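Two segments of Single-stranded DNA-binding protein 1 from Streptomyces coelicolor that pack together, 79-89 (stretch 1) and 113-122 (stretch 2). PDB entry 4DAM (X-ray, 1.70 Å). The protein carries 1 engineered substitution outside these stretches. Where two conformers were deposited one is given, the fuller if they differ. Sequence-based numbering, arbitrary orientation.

Stretch 1 (79-89) GSLAVGDPVVV
Stretch 2 113-122: VAIGHDLARG

The strand starting at Pro86 runs antiparallel to the one through Ile115 and Gly116, and the two carry the backbone part of this contact; their N-to-C directions differ by 158°, and the axes come within 4.6 Å at closest approach. Register follows from the CA-CA distances: Val87-His117 4.5 Å, Val88-Gly116 5.3 Å, Val89-Ile115 4.5 Å. Val88-Gly116 is the hydrogen-bonded pair, with Val88 N to Gly116 O and Gly116 N to Val88 O both 2.9 Å. Asp118 N to Pro86 O, 2.9 Å and nearly linear at 175°, extends the ladder. Backbone angles are extended, from -76/128 at Pro86 to -125/129 at Val89 and -146/150 at Gly116.

Pro86 and His117 each have 95 Å² covered by the opposing stretch. Pro86, C-gamma endo, lacks an amide hydrogen but offers its carbonyl; Pro86 O also accepts from a water at 2.8 Å, and that water lies 2.6 Å from His117 ND1. His117 starts with CB pointing away, yet chi1 -71° (m) and chi2 -81° bring the ring back. His117 NE2 lies 2.8 Å from Ser80 OG (chi1 t) in a hydrogen bond of undecided direction, and donates weakly to Ser80 O (3.2 Å, 121°). Asp85 OD2 meets the ring edge, 3.2 Å from His117 CE1, while accepting from Ala82 N (2.9 Å) across the type II turn Ala82-Asp85. Gly84, at 95/-17, suits that turn because a CB would jam against the preceding carbonyl.

Ile115 (m, t; 68 Å² covered) shares a sheet face with Val89 (t): Ile115 CG2 lies 4.2 Å from both Val89 CG2 and Leu81 CD1, an apolar cluster of buried residues. On the other face, Val88 (p) lies beside side-chain-free Gly116.

Arg121 (m, t, m, chi4 146°) lays one guanidinium face over Pro86, Arg121 CZ to Pro86 CB 3.3 Å. A salt bridge, Arg121 NE to Asp118 OD2 at 2.9 Å, steadies it within the type I turn Asp118-Arg121.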

# COMPACT_ATOMS: atom_id res chain seq x y z
N GLY A 79 6.73 19.91 17.33
CA GLY A 79 7.88 20.82 17.21
C GLY A 79 8.52 20.93 15.84
O GLY A 79 9.42 21.73 15.64
N SER A 80 8.05 20.12 14.90
CA SER A 80 8.72 19.93 13.61
C SER A 80 7.92 20.29 12.36
O SER A 80 8.51 20.67 11.36
CB SER A 80 9.16 18.46 13.53
OG SER A 80 9.97 18.22 12.39
N LEU A 81 6.60 20.20 12.40
CA LEU A 81 5.78 20.40 11.21
C LEU A 81 5.12 21.77 11.13
O LEU A 81 4.54 22.26 12.09
CB LEU A 81 4.69 19.31 11.11
CG LEU A 81 5.15 17.86 11.10
CD1 LEU A 81 3.97 16.93 10.94
CD2 LEU A 81 6.15 17.62 9.98
N ALA A 82 5.18 22.36 9.95
CA ALA A 82 4.54 23.65 9.66
C ALA A 82 3.87 23.61 8.29
O ALA A 82 4.22 22.80 7.41
CB ALA A 82 5.57 24.80 9.72
N VAL A 83 2.93 24.52 8.08
CA VAL A 83 2.24 24.63 6.80
C VAL A 83 3.24 24.75 5.65
O VAL A 83 4.22 25.51 5.71
CB VAL A 83 1.26 25.83 6.74
CG1 VAL A 83 0.79 26.09 5.30
CG2 VAL A 83 0.09 25.58 7.65
N GLY A 84 2.96 23.98 4.60
CA GLY A 84 3.81 23.94 3.43
C GLY A 84 4.83 22.82 3.41
O GLY A 84 5.35 22.49 2.33
N ASP A 85 5.13 22.22 4.56
CA ASP A 85 6.17 21.20 4.63
C ASP A 85 5.80 19.96 3.82
O ASP A 85 4.72 19.37 4.02
CB ASP A 85 6.41 20.74 6.06
CG ASP A 85 7.18 21.72 6.91
OD1 ASP A 85 7.72 22.72 6.36
OD2 ASP A 85 7.27 21.47 8.13
N PRO A 86 6.71 19.51 2.95
CA PRO A 86 6.50 18.22 2.27
C PRO A 86 6.79 17.08 3.22
O PRO A 86 7.83 17.05 3.87
CB PRO A 86 7.47 18.25 1.10
CG PRO A 86 8.51 19.21 1.51
CD PRO A 86 7.84 20.24 2.36
N VAL A 87 5.83 16.15 3.34
CA VAL A 87 5.96 15.06 4.28
C VAL A 87 5.53 13.73 3.65
O VAL A 87 4.78 13.71 2.67
CB VAL A 87 5.12 15.29 5.57
CG1 VAL A 87 5.66 16.50 6.33
CG2 VAL A 87 3.65 15.47 5.25
N VAL A 88 6.06 12.66 4.21
CA VAL A 88 5.61 11.31 3.94
C VAL A 88 4.93 10.79 5.20
O VAL A 88 5.50 10.88 6.30
CB VAL A 88 6.73 10.39 3.44
CG1 VAL A 88 8.00 10.46 4.26
CG2 VAL A 88 6.23 8.95 3.33
N VAL A 89 3.72 10.26 5.04
CA VAL A 89 2.91 9.78 6.16
C VAL A 89 2.53 8.33 5.87
O VAL A 89 2.01 8.03 4.80
CB VAL A 89 1.64 10.65 6.34
CG1 VAL A 89 0.71 10.07 7.44
CG2 VAL A 89 2.02 12.13 6.60
N VAL A 113 1.37 6.21 11.82
CA VAL A 113 2.38 5.39 12.46
C VAL A 113 3.79 5.99 12.29
O VAL A 113 4.64 5.87 13.17
CB VAL A 113 2.33 3.96 11.85
CG1 VAL A 113 3.47 3.13 12.37
CG2 VAL A 113 0.98 3.31 12.17
N ALA A 114 4.01 6.62 11.14
CA ALA A 114 5.30 7.21 10.78
C ALA A 114 5.04 8.47 10.01
O ALA A 114 4.12 8.53 9.19
CB ALA A 114 6.11 6.21 9.95
N ILE A 115 5.83 9.51 10.30
CA ILE A 115 5.78 10.75 9.54
C ILE A 115 7.22 11.22 9.40
O ILE A 115 8.00 11.15 10.35
CB ILE A 115 5.01 11.89 10.27
CG1 ILE A 115 3.56 11.48 10.59
CG2 ILE A 115 4.97 13.15 9.40
CD1 ILE A 115 2.81 12.45 11.49
N GLY A 116 7.56 11.70 8.22
CA GLY A 116 8.90 12.30 8.03
C GLY A 116 8.85 13.43 7.04
O GLY A 116 8.01 13.45 6.15
N HIS A 117 9.74 14.41 7.23
CA HIS A 117 9.96 15.41 6.20
C HIS A 117 10.50 14.73 4.97
O HIS A 117 11.44 13.94 5.07
CB HIS A 117 10.96 16.45 6.69
CG HIS A 117 10.42 17.36 7.76
ND1 HIS A 117 9.64 18.44 7.47
CD2 HIS A 117 10.51 17.29 9.13
CE1 HIS A 117 9.29 19.03 8.64
NE2 HIS A 117 9.82 18.34 9.63
N ASP A 118 9.92 15.02 3.81
CA ASP A 118 10.29 14.32 2.57
C ASP A 118 11.55 14.92 1.97
O ASP A 118 11.56 16.07 1.52
CB ASP A 118 9.15 14.39 1.57
CG ASP A 118 9.39 13.54 0.30
OD1 ASP A 118 10.42 12.82 0.20
OD2 ASP A 118 8.50 13.60 -0.59
N LEU A 119 12.60 14.13 1.96
CA LEU A 119 13.89 14.54 1.39
C LEU A 119 13.87 14.69 -0.13
O LEU A 119 14.82 15.24 -0.70
CB LEU A 119 14.98 13.56 1.81
CG LEU A 119 15.31 13.47 3.31
CD1 LEU A 119 16.06 12.21 3.70
CD2 LEU A 119 16.01 14.75 3.78
N ALA A 120 12.81 14.24 -0.79
CA ALA A 120 12.71 14.41 -2.24
C ALA A 120 12.43 15.86 -2.66
O ALA A 120 12.71 16.23 -3.79
CB ALA A 120 11.63 13.51 -2.83
N ARG A 121 11.85 16.64 -1.74
CA ARG A 121 11.29 17.94 -2.06
C ARG A 121 11.79 19.01 -1.05
O ARG A 121 11.36 20.17 -1.05
CB ARG A 121 9.75 17.83 -2.06
CG ARG A 121 9.17 16.98 -3.20
CD ARG A 121 7.65 16.77 -3.08
NE ARG A 121 7.32 15.96 -1.90
CZ ARG A 121 6.23 16.10 -1.14
NH1 ARG A 121 5.30 17.02 -1.42
NH2 ARG A 121 6.07 15.29 -0.08
N GLY A 122 12.70 18.59 -0.18
CA GLY A 122 13.43 19.49 0.70
C GLY A 122 14.64 18.93 1.45
O GLY A 122 14.75 17.73 1.65
O HOH W 1 9.43 19.06 4.92